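Local coordinates for aspartate semialdehyde dehydrogenase (Francisella tularensis subsp. tularensis, PDB 4WOJ), which probably catalyses the NADPH-dependent reductive dephosphorylation of L-aspartyl-4-phosphate to L-aspartate semialdehyde, a step of lysine, methionine and threonine biosynthesis, at residues Leu182-Leu187 against Ser213-Gln218; Ser272-Ser277 against Ala322-Leu327; Gly14-Val19 against Phe40-Gln45. One frame throughout, in Å; residues are numbered along the deposited sequence. Where two conformers were deposited one is given.

Contact 1 of 3, residues Leu182-Leu187 against Ser213-Gln218; sequences LQQTSL and SKIPQQ
The flat carboxamide of Gln184 meets Pro216 O almost in its own plane, NE2 donating a bond of 3.0 Å with an N-H...O angle of 156°; the donor also lies in the plane of the carbonyl. Beyond CG the glutamine chain runs extended, and Gln184 CG packs 3.7 Å from Ile215 CG2, the two side chains crossing at about a right angle. Glutamine suits this buried place because its amide both donates and accepts: NE2 also bonds Thr220 OG1, and OE1 takes the backbone N of Leu224. Two residues meet the Pro216 ring. Gln183 CG lies 3.9 Å from Pro216 CG, while Leu187 comes tip to tip, its CD1 3.7 Å from Pro216 CD. Leu187 CB rests against Ile215 CD1 at 3.7 Å. Branched chains and the compact proline ring suit this apolar surface between helix and loop. On the loop, Gln217 NE2 turns back to Ile215 O (2.8 Å) and also reaches Ser209 O at the end of helix 198-209. In the dimerisation domain of aspartate semialdehyde dehydrogenase, the loop after helix 198-209 is thus held against helix 175-191, on which Thr185 packs against Thr185 of the second subunit.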
ATOM      1  N   LEU B 182       0.371 -17.895   0.517  1.00 30.04           N
ATOM      2  CA  LEU B 182       1.670 -18.602   0.359  1.00 30.45           C
ATOM      3  C   LEU B 182       1.595 -19.543  -0.814  1.00 29.15           C
ATOM      4  O   LEU B 182       2.506 -19.638  -1.593  1.00 28.35           O
ATOM      5  CB  LEU B 182       2.076 -19.367   1.607  1.00 30.67           C
ATOM      6  CG  LEU B 182       2.407 -18.521   2.840  1.00 29.42           C
ATOM      7  CD1 LEU B 182       2.510 -19.401   4.070  1.00 28.49           C
ATOM      8  CD2 LEU B 182       3.675 -17.712   2.620  1.00 29.69           C
ATOM      9  N   GLN B 183       0.463 -20.191  -0.968  1.00 31.70           N
ATOM     10  CA  GLN B 183       0.311 -21.172  -2.030  1.00 34.20           C
ATOM     11  C   GLN B 183       0.180 -20.551  -3.428  1.00 35.15           C
ATOM     12  O   GLN B 183       0.829 -20.985  -4.385  1.00 41.84           O
ATOM     13  CB  GLN B 183      -0.870 -22.060  -1.701  1.00 37.16           C
ATOM     14  CG  GLN B 183      -1.421 -22.802  -2.879  1.00 41.90           C
ATOM     15  CD  GLN B 183      -1.966 -24.110  -2.429  1.00 46.56           C
ATOM     16  OE1 GLN B 183      -2.919 -24.150  -1.657  1.00 48.55           O
ATOM     17  NE2 GLN B 183      -1.327 -25.208  -2.872  1.00 47.44           N
ATOM     18  N   GLN B 184      -0.669 -19.547  -3.561  1.00 36.14           N
ATOM     19  CA  GLN B 184      -0.718 -18.780  -4.816  1.00 36.06           C
ATOM     20  C   GLN B 184       0.702 -18.465  -5.266  1.00 37.26           C
ATOM     21  O   GLN B 184       1.084 -18.745  -6.377  1.00 42.22           O
ATOM     22  CB  GLN B 184      -1.488 -17.479  -4.643  1.00 32.18           C
ATOM     23  CG  GLN B 184      -2.968 -17.665  -4.397  1.00 30.08           C
ATOM     24  CD  GLN B 184      -3.624 -16.403  -3.842  1.00 31.86           C
ATOM     25  OE1 GLN B 184      -2.965 -15.356  -3.727  1.00 28.65           O
ATOM     26  NE2 GLN B 184      -4.933 -16.499  -3.473  1.00 29.19           N
ATOM     27  N   THR B 185       1.480 -17.899  -4.362  1.00 38.62           N
ATOM     28  CA  THR B 185       2.846 -17.450  -4.653  1.00 36.53           C
ATOM     29  C   THR B 185       3.777 -18.607  -5.041  1.00 36.37           C
ATOM     30  O   THR B 185       4.681 -18.467  -5.865  1.00 32.20           O
ATOM     31  CB  THR B 185       3.421 -16.744  -3.414  1.00 33.64           C
ATOM     32  OG1 THR B 185       2.408 -15.911  -2.857  1.00 31.17           O
ATOM     33  CG2 THR B 185       4.620 -15.920  -3.750  1.00 31.10           C
ATOM     34  N   SER B 186       3.542 -19.747  -4.416  1.00 39.22           N
ATOM     35  CA  SER B 186       4.321 -20.950  -4.686  1.00 35.98           C
ATOM     36  C   SER B 186       4.086 -21.426  -6.095  1.00 35.12           C
ATOM     37  O   SER B 186       5.032 -21.608  -6.861  1.00 33.50           O
ATOM     38  CB  SER B 186       3.966 -22.059  -3.706  1.00 35.26           C
ATOM     39  OG  SER B 186       4.448 -23.310  -4.191  1.00 38.34           O
ATOM     40  N   LEU B 187       2.816 -21.596  -6.433  1.00 35.08           N
ATOM     41  CA  LEU B 187       2.422 -22.065  -7.768  1.00 37.88           C
ATOM     42  C   LEU B 187       2.871 -21.151  -8.907  1.00 39.17           C
ATOM     43  O   LEU B 187       3.457 -21.619  -9.893  1.00 38.64           O
ATOM     44  CB  LEU B 187       0.914 -22.234  -7.839  1.00 39.85           C
ATOM     45  CG  LEU B 187       0.331 -23.278  -6.871  1.00 41.23           C
ATOM     46  CD1 LEU B 187      -1.187 -23.171  -6.824  1.00 39.74           C
ATOM     47  CD2 LEU B 187       0.767 -24.688  -7.276  1.00 40.42           C
ATOM     48  N   SER B 213      -9.148 -22.192 -11.273  1.00 53.88           N
ATOM     49  CA  SER B 213      -9.013 -23.641 -11.263  1.00 52.69           C
ATOM     50  C   SER B 213      -7.546 -24.082 -11.227  1.00 50.74           C
ATOM     51  O   SER B 213      -7.255 -25.273 -11.103  1.00 51.96           O
ATOM     52  CB  SER B 213      -9.682 -24.220 -12.500  1.00 51.80           C
ATOM     53  OG  SER B 213      -8.824 -24.044 -13.610  1.00 52.49           O
ATOM     54  N   LYS B 214      -6.636 -23.131 -11.385  1.00 47.30           N
ATOM     55  CA  LYS B 214      -5.189 -23.399 -11.337  1.00 46.37           C
ATOM     56  C   LYS B 214      -4.587 -22.793 -10.077  1.00 47.12           C
ATOM     57  O   LYS B 214      -3.714 -23.372  -9.431  1.00 50.97           O
ATOM     58  CB  LYS B 214      -4.497 -22.767 -12.535  1.00 46.74           C
ATOM     59  CG  LYS B 214      -4.969 -23.277 -13.885  1.00 49.95           C
ATOM     60  CD  LYS B 214      -4.147 -24.465 -14.374  1.00 53.53           C
ATOM     61  CE  LYS B 214      -4.415 -24.765 -15.846  1.00 54.37           C
ATOM     62  NZ  LYS B 214      -3.128 -24.834 -16.591  1.00 57.78           N
ATOM     63  N   ILE B 215      -5.072 -21.609  -9.751  1.00 41.92           N
ATOM     64  CA  ILE B 215      -4.593 -20.838  -8.633  1.00 39.29           C
ATOM     65  C   ILE B 215      -5.718 -20.596  -7.670  1.00 38.11           C
ATOM     66  O   ILE B 215      -6.611 -19.799  -7.968  1.00 39.13           O
ATOM     67  CB  ILE B 215      -4.137 -19.448  -9.112  1.00 38.08           C
ATOM     68  CG1 ILE B 215      -2.954 -19.575 -10.090  1.00 35.63           C
ATOM     69  CG2 ILE B 215      -3.782 -18.569  -7.920  1.00 35.65           C
ATOM     70  CD1 ILE B 215      -1.824 -20.452  -9.598  1.00 33.43           C
ATOM     71  N   PRO B 216      -5.667 -21.233  -6.498  1.00 34.28           N
ATOM     72  CA  PRO B 216      -6.760 -21.123  -5.559  1.00 33.90           C
ATOM     73  C   PRO B 216      -6.922 -19.714  -5.020  1.00 32.60           C
ATOM     74  O   PRO B 216      -5.963 -19.124  -4.551  1.00 29.32           O
ATOM     75  CB  PRO B 216      -6.332 -22.048  -4.428  1.00 31.22           C
ATOM     76  CG  PRO B 216      -4.866 -21.946  -4.441  1.00 33.09           C
ATOM     77  CD  PRO B 216      -4.492 -21.864  -5.885  1.00 34.33           C
ATOM     78  N   GLN B 217      -8.136 -19.196  -5.088  1.00 33.55           N
ATOM     79  CA  GLN B 217      -8.389 -17.817  -4.732  1.00 33.45           C
ATOM     80  C   GLN B 217      -9.743 -17.589  -4.082  1.00 37.70           C
ATOM     81  O   GLN B 217     -10.224 -16.472  -4.039  1.00 40.27           O
ATOM     82  CB  GLN B 217      -8.280 -16.946  -5.972  1.00 33.14           C
ATOM     83  CG  GLN B 217      -8.912 -17.521  -7.219  1.00 31.38           C
ATOM     84  CD  GLN B 217      -8.420 -16.820  -8.471  1.00 31.03           C
ATOM     85  OE1 GLN B 217      -8.984 -15.794  -8.862  1.00 27.67           O
ATOM     86  NE2 GLN B 217      -7.360 -17.364  -9.101  1.00 29.73           N
ATOM     87  N   GLN B 218     -10.361 -18.632  -3.572  1.00 41.89           N
ATOM     88  CA  GLN B 218     -11.674 -18.470  -2.962  1.00 46.87           C
ATOM     89  C   GLN B 218     -11.579 -17.696  -1.655  1.00 49.88           C
ATOM     90  O   GLN B 218     -12.444 -16.858  -1.353  1.00 51.38           O
ATOM     91  CB  GLN B 218     -12.362 -19.809  -2.689  1.00 50.20           C
ATOM     92  CG  GLN B 218     -12.616 -20.716  -3.895  1.00 54.59           C
ATOM     93  CD  GLN B 218     -12.772 -19.984  -5.226  1.00 57.58           C
ATOM     94  OE1 GLN B 218     -11.939 -20.122  -6.148  1.00 61.12           O
ATOM     95  NE2 GLN B 218     -13.833 -19.201  -5.337  1.00 52.90           N
TER

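Contact 2 of 3, residues Ser272-Ser277 against Ala322-Leu327; sequences SLRSHS and ANSGTL
Arg274, just before strand 275-284 of the mixed sheet in the dimerisation domain, and Ser275, the first residue of that strand, meet Ser324 and Gly325 of a type II beta turn that follows helix 320-323. The CB of the next strand residue, His276, the predicted proton acceptor, points away from the turn. Ser275 points its short side chain into the turn. In the Asn323 conformer described here, one of two deposited, Ser275 OG donates to Asn323 OD1 at 2.8 Å, and Asn323 ND2 bonds Asp328 O; resting on one conformer, the Ser275 bond is less certain. Ser275 OG is also 2.7 Å from Ser324 OG, which has a hydrogen bond with Pro320 O. Serine suits this buried place because its hydroxyl sits one bond from CB and reaches the polar atoms of the turn while its bulk stays small. Ser324 CB packs on Arg274 CG, 3.8 Å away. The turn is drawn together by Asn323 O, which accepts from both Thr326 N (3.0 Å) and Thr326 OG1 (2.8 Å). Gly325 holds the third position with phi at 86°, where a CB would collide with the carbonyl oxygen of Ser324, so glycine suits the place. The Arg274 chain bends about CG-CD (chi3 -49°), which places NE; this atom forms a salt bridge with Asp351, whose OD2 also accepts from Gly325 N. That same Gly325 N sits 3.6 Å above one face of the Arg274 guanidinium, displaced toward its rim, with NE the nearest atom at 3.7 Å.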
ATOM      1  N   SER B 272       1.504  -8.964   2.343  1.00 31.73           N
ATOM      2  CA  SER B 272       2.296  -9.084   3.541  1.00 30.19           C
ATOM      3  C   SER B 272       1.692 -10.181   4.394  1.00 28.37           C
ATOM      4  O   SER B 272       0.542 -10.532   4.244  1.00 31.31           O
ATOM      5  CB  SER B 272       2.268  -7.771   4.330  1.00 29.65           C
ATOM      6  OG  SER B 272       3.011  -6.789   3.668  1.00 30.25           O
ATOM      7  N   LEU B 273       2.459 -10.673   5.335  1.00 28.05           N
ATOM      8  CA  LEU B 273       2.009 -11.747   6.159  1.00 28.81           C
ATOM      9  C   LEU B 273       1.421 -11.356   7.524  1.00 30.61           C
ATOM     10  O   LEU B 273       0.322 -11.818   7.818  1.00 34.41           O
ATOM     11  CB  LEU B 273       3.112 -12.763   6.282  1.00 28.87           C
ATOM     12  CG  LEU B 273       3.482 -13.493   4.961  1.00 31.35           C
ATOM     13  CD1 LEU B 273       4.756 -14.325   5.130  1.00 30.94           C
ATOM     14  CD2 LEU B 273       2.375 -14.384   4.408  1.00 31.98           C
ATOM     15  N   ARG B 274       2.100 -10.570   8.367  1.00 28.49           N
ATOM     16  CA  ARG B 274       1.533 -10.268   9.695  1.00 27.97           C
ATOM     17  C   ARG B 274       1.663  -8.852  10.217  1.00 29.35           C
ATOM     18  O   ARG B 274       1.157  -8.556  11.290  1.00 31.61           O
ATOM     19  CB  ARG B 274       2.021 -11.236  10.775  1.00 30.45           C
ATOM     20  CG  ARG B 274       3.472 -11.655  10.689  1.00 29.79           C
ATOM     21  CD  ARG B 274       3.867 -12.492  11.887  1.00 28.15           C
ATOM     22  NE  ARG B 274       3.500 -11.938  13.176  1.00 27.51           N
ATOM     23  CZ  ARG B 274       3.565 -12.610  14.330  1.00 29.15           C
ATOM     24  NH1 ARG B 274       3.982 -13.891  14.348  1.00 28.56           N
ATOM     25  NH2 ARG B 274       3.218 -12.013  15.482  1.00 25.94           N
ATOM     26  N   SER B 275       2.248  -7.960   9.438  1.00 25.91           N
ATOM     27  CA  SER B 275       2.363  -6.605   9.853  1.00 24.44           C
ATOM     28  C   SER B 275       1.506  -5.634   9.022  1.00 25.01           C
ATOM     29  O   SER B 275       1.539  -5.690   7.796  1.00 25.89           O
ATOM     30  CB  SER B 275       3.812  -6.200   9.816  1.00 24.29           C
ATOM     31  OG  SER B 275       4.420  -6.591  11.020  1.00 23.85           O
ATOM     32  N   HIS B 276       0.695  -4.806   9.701  1.00 21.39           N
ATOM     33  CA  HIS B 276      -0.097  -3.784   9.003  1.00 20.11           C
ATOM     34  C   HIS B 276       0.701  -2.538   8.915  1.00 16.34           C
ATOM     35  O   HIS B 276       1.296  -2.141   9.900  1.00 13.52           O
ATOM     36  CB  HIS B 276      -1.412  -3.482   9.684  1.00 22.84           C
ATOM     37  CG  HIS B 276      -2.405  -4.599   9.574  1.00 26.40           C
ATOM     38  ND1 HIS B 276      -2.203  -5.698   8.775  1.00 27.16           N
ATOM     39  CD2 HIS B 276      -3.609  -4.785  10.162  1.00 30.67           C
ATOM     40  CE1 HIS B 276      -3.233  -6.514   8.876  1.00 29.42           C
ATOM     41  NE2 HIS B 276      -4.098  -5.986   9.716  1.00 31.31           N
ATOM     42  N   SER B 277       0.756  -1.972   7.717  1.00 14.84           N
ATOM     43  CA  SER B 277       1.383  -0.712   7.526  1.00 16.54           C
ATOM     44  C   SER B 277       0.319   0.350   7.205  1.00 16.65           C
ATOM     45  O   SER B 277      -0.783   0.049   6.757  1.00 16.93           O
ATOM     46  CB  SER B 277       2.441  -0.755   6.444  1.00 17.83           C
ATOM     47  OG  SER B 277       3.284  -1.864   6.593  1.00 18.01           O
ATOM     48  N   ALA B 322      10.900  -5.977   9.006  1.00 33.52           N
ATOM     49  CA  ALA B 322      11.604  -5.599  10.213  1.00 32.15           C
ATOM     50  C   ALA B 322      10.778  -5.817  11.470  1.00 30.32           C
ATOM     51  O   ALA B 322      11.303  -6.181  12.493  1.00 29.98           O
ATOM     52  CB  ALA B 322      12.029  -4.138  10.129  1.00 32.76           C
ATOM     53  N   ASN B 323       9.478  -5.599  11.338  0.50 28.65           N
ATOM     54  CA  ASN B 323       8.598  -5.419  12.471  0.50 27.14           C
ATOM     55  C   ASN B 323       7.822  -6.648  12.915  0.50 26.60           C
ATOM     56  O   ASN B 323       7.462  -6.774  14.080  0.50 27.30           O
ATOM     57  CB  ASN B 323       7.576  -4.352  12.095  0.50 25.49           C
ATOM     58  CG  ASN B 323       6.477  -4.260  13.098  0.50 24.42           C
ATOM     59  OD1 ASN B 323       5.608  -5.145  13.168  0.50 21.94           O
ATOM     60  ND2 ASN B 323       6.512  -3.194  13.909  0.50 23.92           N
ATOM     61  N   SER B 324       7.528  -7.521  11.967  1.00 25.55           N
ATOM     62  CA  SER B 324       6.777  -8.722  12.236  1.00 28.41           C
ATOM     63  C   SER B 324       7.408  -9.594  13.366  1.00 27.23           C
ATOM     64  O   SER B 324       8.612  -9.706  13.492  1.00 27.46           O
ATOM     65  CB  SER B 324       6.583  -9.500  10.946  1.00 32.48           C
ATOM     66  OG  SER B 324       5.844  -8.688  10.014  1.00 34.93           O
ATOM     67  N   GLY B 325       6.569 -10.125  14.239  1.00 26.24           N
ATOM     68  CA  GLY B 325       7.045 -10.776  15.435  1.00 24.96           C
ATOM     69  C   GLY B 325       7.314  -9.899  16.639  1.00 27.67           C
ATOM     70  O   GLY B 325       7.440 -10.417  17.728  1.00 27.14           O
ATOM     71  N   THR B 326       7.367  -8.569  16.476  1.00 31.07           N
ATOM     72  CA  THR B 326       7.774  -7.697  17.578  1.00 28.89           C
ATOM     73  C   THR B 326       6.664  -6.861  18.096  1.00 32.49           C
ATOM     74  O   THR B 326       5.670  -6.656  17.424  1.00 36.47           O
ATOM     75  CB  THR B 326       8.857  -6.690  17.173  1.00 28.98           C
ATOM     76  OG1 THR B 326       8.262  -5.593  16.440  1.00 30.64           O
ATOM     77  CG2 THR B 326       9.982  -7.370  16.381  1.00 27.57           C
ATOM     78  N   LEU B 327       6.870  -6.310  19.283  1.00 34.00           N
ATOM     79  CA  LEU B 327       5.917  -5.373  19.868  1.00 33.79           C
ATOM     80  C   LEU B 327       6.190  -3.925  19.459  1.00 33.72           C
ATOM     81  O   LEU B 327       5.497  -2.998  19.903  1.00 32.60           O
ATOM     82  CB  LEU B 327       5.910  -5.530  21.389  1.00 36.54           C
ATOM     83  CG  LEU B 327       5.251  -6.846  21.852  1.00 38.17           C
ATOM     84  CD1 LEU B 327       5.659  -7.189  23.273  1.00 40.11           C
ATOM     85  CD2 LEU B 327       3.733  -6.765  21.783  1.00 39.70           C
TER

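Contact 3 of 3, residues Gly14-Val19 against Phe40-Gln45; sequences GWRGMV and FFSTSQ
Trp15 and Phe40 meet edge-to-face inside the beta-alpha-beta unit that opens the Rossmann-like NAD-binding domain: Trp15 lies in the turn between strand 8-13 and helix 18-30, and Phe40 on the following strand 36-42. Gly14 and Gly17 bracket a type I turn, and Gly17 is the N-cap of the helix, as in the glycine-rich loop of dinucleotide-binding folds. In Trp15, CG takes the crowded position between the backbone N and the carbonyl carbon (chi1 51°); the CB bond points toward the strand. Phe40, with CG beside its backbone N, presents CD1 to the five-membered ring; the planes stand at 86° and the centroids are 5.3 Å apart. Phenylalanine suits this place, offering a flat apolar edge to the indole face. On the opposite face of the indole lies Arg16 CB, offset toward the rim. A tryptophan is apt here because its large apolar surface packs against Phe40, Met24 and Leu60 and it still carries an N-H: NE1 donates to Phe41 O at 2.7 Å, somewhat bent and tilted out of the ring plane. Arg16, exposed, has CG well off a staggered position. Its chain then bends at chi3 (-85°), and the guanidinium comes to the far rim of the indole, one face toward Trp15 CH2, which lies 3.3 Å from the guanidinium plane. Ser42, with OG anti to its backbone N, supplies a compact acceptor for this arginine: Arg16 NH2 donates to Ser42 OG at 2.7 Å, nearly in the guanidinium plane.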
ATOM      1  N   GLY B  14     -10.457 -20.150  21.392  1.00 43.30           N
ATOM      2  CA  GLY B  14      -9.749 -19.531  20.256  1.00 42.10           C
ATOM      3  C   GLY B  14      -8.255 -19.814  20.179  1.00 45.24           C
ATOM      4  O   GLY B  14      -7.582 -19.366  19.240  1.00 47.41           O
ATOM      5  N   TRP B  15      -7.739 -20.581  21.142  1.00 41.75           N
ATOM      6  CA  TRP B  15      -6.281 -20.671  21.365  1.00 44.07           C
ATOM      7  C   TRP B  15      -5.493 -21.412  20.281  1.00 46.01           C
ATOM      8  O   TRP B  15      -4.278 -21.293  20.219  1.00 46.35           O
ATOM      9  CB  TRP B  15      -5.983 -21.296  22.730  1.00 44.91           C
ATOM     10  CG  TRP B  15      -6.681 -22.564  22.971  1.00 41.80           C
ATOM     11  CD1 TRP B  15      -7.888 -22.730  23.588  1.00 42.59           C
ATOM     12  CD2 TRP B  15      -6.243 -23.851  22.587  1.00 42.87           C
ATOM     13  NE1 TRP B  15      -8.233 -24.050  23.618  1.00 37.44           N
ATOM     14  CE2 TRP B  15      -7.234 -24.768  23.009  1.00 43.46           C
ATOM     15  CE3 TRP B  15      -5.103 -24.334  21.926  1.00 45.77           C
ATOM     16  CZ2 TRP B  15      -7.112 -26.130  22.800  1.00 40.64           C
ATOM     17  CZ3 TRP B  15      -4.986 -25.679  21.711  1.00 46.89           C
ATOM     18  CH2 TRP B  15      -5.986 -26.571  22.153  1.00 48.23           C
ATOM     19  N   ARG B  16      -6.190 -22.157  19.430  1.00 47.69           N
ATOM     20  CA  ARG B  16      -5.544 -22.959  18.403  1.00 47.75           C
ATOM     21  C   ARG B  16      -5.126 -22.141  17.180  1.00 49.04           C
ATOM     22  O   ARG B  16      -4.174 -22.498  16.477  1.00 44.95           O
ATOM     23  CB  ARG B  16      -6.483 -24.071  17.959  1.00 52.42           C
ATOM     24  CG  ARG B  16      -5.827 -25.451  17.967  1.00 58.69           C
ATOM     25  CD  ARG B  16      -6.765 -26.496  17.384  1.00 65.06           C
ATOM     26  NE  ARG B  16      -7.711 -27.059  18.359  1.00 71.04           N
ATOM     27  CZ  ARG B  16      -7.400 -28.011  19.241  1.00 76.30           C
ATOM     28  NH1 ARG B  16      -6.149 -28.478  19.300  1.00 72.47           N
ATOM     29  NH2 ARG B  16      -8.332 -28.490  20.076  1.00 76.27           N
ATOM     30  N   GLY B  17      -5.853 -21.053  16.919  1.00 47.49           N
ATOM     31  CA  GLY B  17      -5.573 -20.189  15.777  1.00 48.44           C
ATOM     32  C   GLY B  17      -4.402 -19.242  15.998  1.00 49.93           C
ATOM     33  O   GLY B  17      -3.630 -19.383  16.948  1.00 52.21           O
ATOM     34  N   MET B  18      -4.281 -18.251  15.126  1.00 47.49           N
ATOM     35  CA  MET B  18      -3.059 -17.434  15.101  1.00 45.80           C
ATOM     36  C   MET B  18      -3.011 -16.450  16.240  1.00 42.10           C
ATOM     37  O   MET B  18      -2.007 -16.359  16.921  1.00 43.74           O
ATOM     38  CB  MET B  18      -2.917 -16.696  13.777  1.00 43.53           C
ATOM     39  CG  MET B  18      -2.719 -17.627  12.618  1.00 43.35           C
ATOM     40  SD  MET B  18      -2.588 -16.724  11.080  1.00 45.30           S
ATOM     41  CE  MET B  18      -0.849 -17.037  10.804  1.00 51.48           C
ATOM     42  N   VAL B  19      -4.088 -15.697  16.429  1.00 41.65           N
ATOM     43  CA  VAL B  19      -4.148 -14.710  17.503  1.00 37.00           C
ATOM     44  C   VAL B  19      -3.931 -15.490  18.793  1.00 39.32           C
ATOM     45  O   VAL B  19      -3.133 -15.101  19.659  1.00 40.19           O
ATOM     46  CB  VAL B  19      -5.514 -13.992  17.553  1.00 35.78           C
ATOM     47  CG1 VAL B  19      -5.602 -13.063  18.769  1.00 35.77           C
ATOM     48  CG2 VAL B  19      -5.748 -13.189  16.280  1.00 35.71           C
ATOM     49  N   PHE B  40      -8.998 -24.937  29.182  1.00 39.96           N
ATOM     50  CA  PHE B  40      -8.842 -24.768  27.763  1.00 40.59           C
ATOM     51  C   PHE B  40      -9.991 -25.409  27.016  1.00 44.16           C
ATOM     52  O   PHE B  40     -10.150 -26.626  27.031  1.00 44.92           O
ATOM     53  CB  PHE B  40      -7.481 -25.331  27.324  1.00 42.84           C
ATOM     54  CG  PHE B  40      -6.351 -24.427  27.701  1.00 44.17           C
ATOM     55  CD1 PHE B  40      -6.055 -23.312  26.918  1.00 42.72           C
ATOM     56  CD2 PHE B  40      -5.658 -24.611  28.887  1.00 41.52           C
ATOM     57  CE1 PHE B  40      -5.045 -22.448  27.279  1.00 39.78           C
ATOM     58  CE2 PHE B  40      -4.666 -23.727  29.261  1.00 39.92           C
ATOM     59  CZ  PHE B  40      -4.360 -22.647  28.448  1.00 39.39           C
ATOM     60  N   PHE B  41     -10.774 -24.571  26.343  1.00 42.93           N
ATOM     61  CA  PHE B  41     -11.980 -25.009  25.663  1.00 42.35           C
ATOM     62  C   PHE B  41     -11.761 -25.298  24.207  1.00 43.54           C
ATOM     63  O   PHE B  41     -10.861 -24.756  23.560  1.00 40.83           O
ATOM     64  CB  PHE B  41     -13.070 -23.978  25.799  1.00 44.35           C
ATOM     65  CG  PHE B  41     -13.641 -23.921  27.161  1.00 48.25           C
ATOM     66  CD1 PHE B  41     -13.127 -23.054  28.098  1.00 48.05           C
ATOM     67  CD2 PHE B  41     -14.675 -24.774  27.522  1.00 51.54           C
ATOM     68  CE1 PHE B  41     -13.672 -23.000  29.369  1.00 51.19           C
ATOM     69  CE2 PHE B  41     -15.215 -24.736  28.794  1.00 50.53           C
ATOM     70  CZ  PHE B  41     -14.711 -23.845  29.719  1.00 51.56           C
ATOM     71  N   SER B  42     -12.591 -26.189  23.694  1.00 47.65           N
ATOM     72  CA  SER B  42     -12.344 -26.724  22.378  1.00 53.04           C
ATOM     73  C   SER B  42     -13.642 -27.104  21.727  1.00 56.06           C
ATOM     74  O   SER B  42     -14.691 -27.194  22.373  1.00 55.68           O
ATOM     75  CB  SER B  42     -11.411 -27.936  22.462  1.00 51.52           C
ATOM     76  OG  SER B  42     -10.687 -28.078  21.261  1.00 52.29           O
ATOM     77  N   THR B  43     -13.560 -27.273  20.422  1.00 56.82           N
ATOM     78  CA  THR B  43     -14.692 -27.771  19.663  1.00 63.43           C
ATOM     79  C   THR B  43     -14.352 -29.043  18.927  1.00 60.06           C
ATOM     80  O   THR B  43     -15.013 -29.377  17.967  1.00 59.88           O
ATOM     81  CB  THR B  43     -15.187 -26.730  18.634  1.00 64.66           C
ATOM     82  OG1 THR B  43     -15.311 -25.450  19.277  1.00 69.09           O
ATOM     83  CG2 THR B  43     -16.534 -27.152  18.040  1.00 60.12           C
ATOM     84  N   SER B  44     -13.329 -29.766  19.338  1.00 64.91           N
ATOM     85  CA  SER B  44     -13.138 -31.068  18.707  1.00 69.60           C
ATOM     86  C   SER B  44     -12.690 -32.130  19.668  1.00 72.95           C
ATOM     87  O   SER B  44     -13.457 -33.029  19.996  1.00 81.98           O
ATOM     88  CB  SER B  44     -12.200 -30.998  17.489  1.00 73.89           C
ATOM     89  OG  SER B  44     -10.836 -30.821  17.831  1.00 73.13           O
ATOM     90  N   GLN B  45     -11.451 -32.042  20.115  1.00 72.93           N
ATOM     91  CA  GLN B  45     -10.859 -33.126  20.875  1.00 70.38           C
ATOM     92  C   GLN B  45     -11.197 -32.992  22.337  1.00 65.69           C
ATOM     93  O   GLN B  45     -10.301 -32.954  23.190  1.00 63.02           O
ATOM     94  CB  GLN B  45      -9.333 -33.113  20.704  1.00 77.13           C
ATOM     95  CG  GLN B  45      -8.845 -33.753  19.412  1.00 78.57           C
ATOM     96  CD  GLN B  45      -9.025 -35.272  19.405  1.00 75.94           C
ATOM     97  OE1 GLN B  45      -9.579 -35.848  20.343  1.00 74.13           O
ATOM     98  NE2 GLN B  45      -8.554 -35.922  18.348  1.00 69.77           N
TER

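In the fold
From the N terminus, contact 3 comes first, closing the strand-helix-strand loop of the nucleotide-binding domain with 20 residues between its segments. Contact 1 follows, joining helix 175-191 to the loop after helix 198-209, and contact 2 closes last, spanning 44 residues in the same dimerisation domain. The three lie in series; none nests or crosses. Contacts 1 and 2 touch directly, Leu182 CD2 lying 4.0 Å from Leu273 CD2. Contact 3 keeps clear of both, yet helix 175-191, which carries a segment of contact 1, receives Met18, and helix 354-369 receives Val19 on one hand and Arg274 and Leu327 of contact 2 on the other, tying the two domains together.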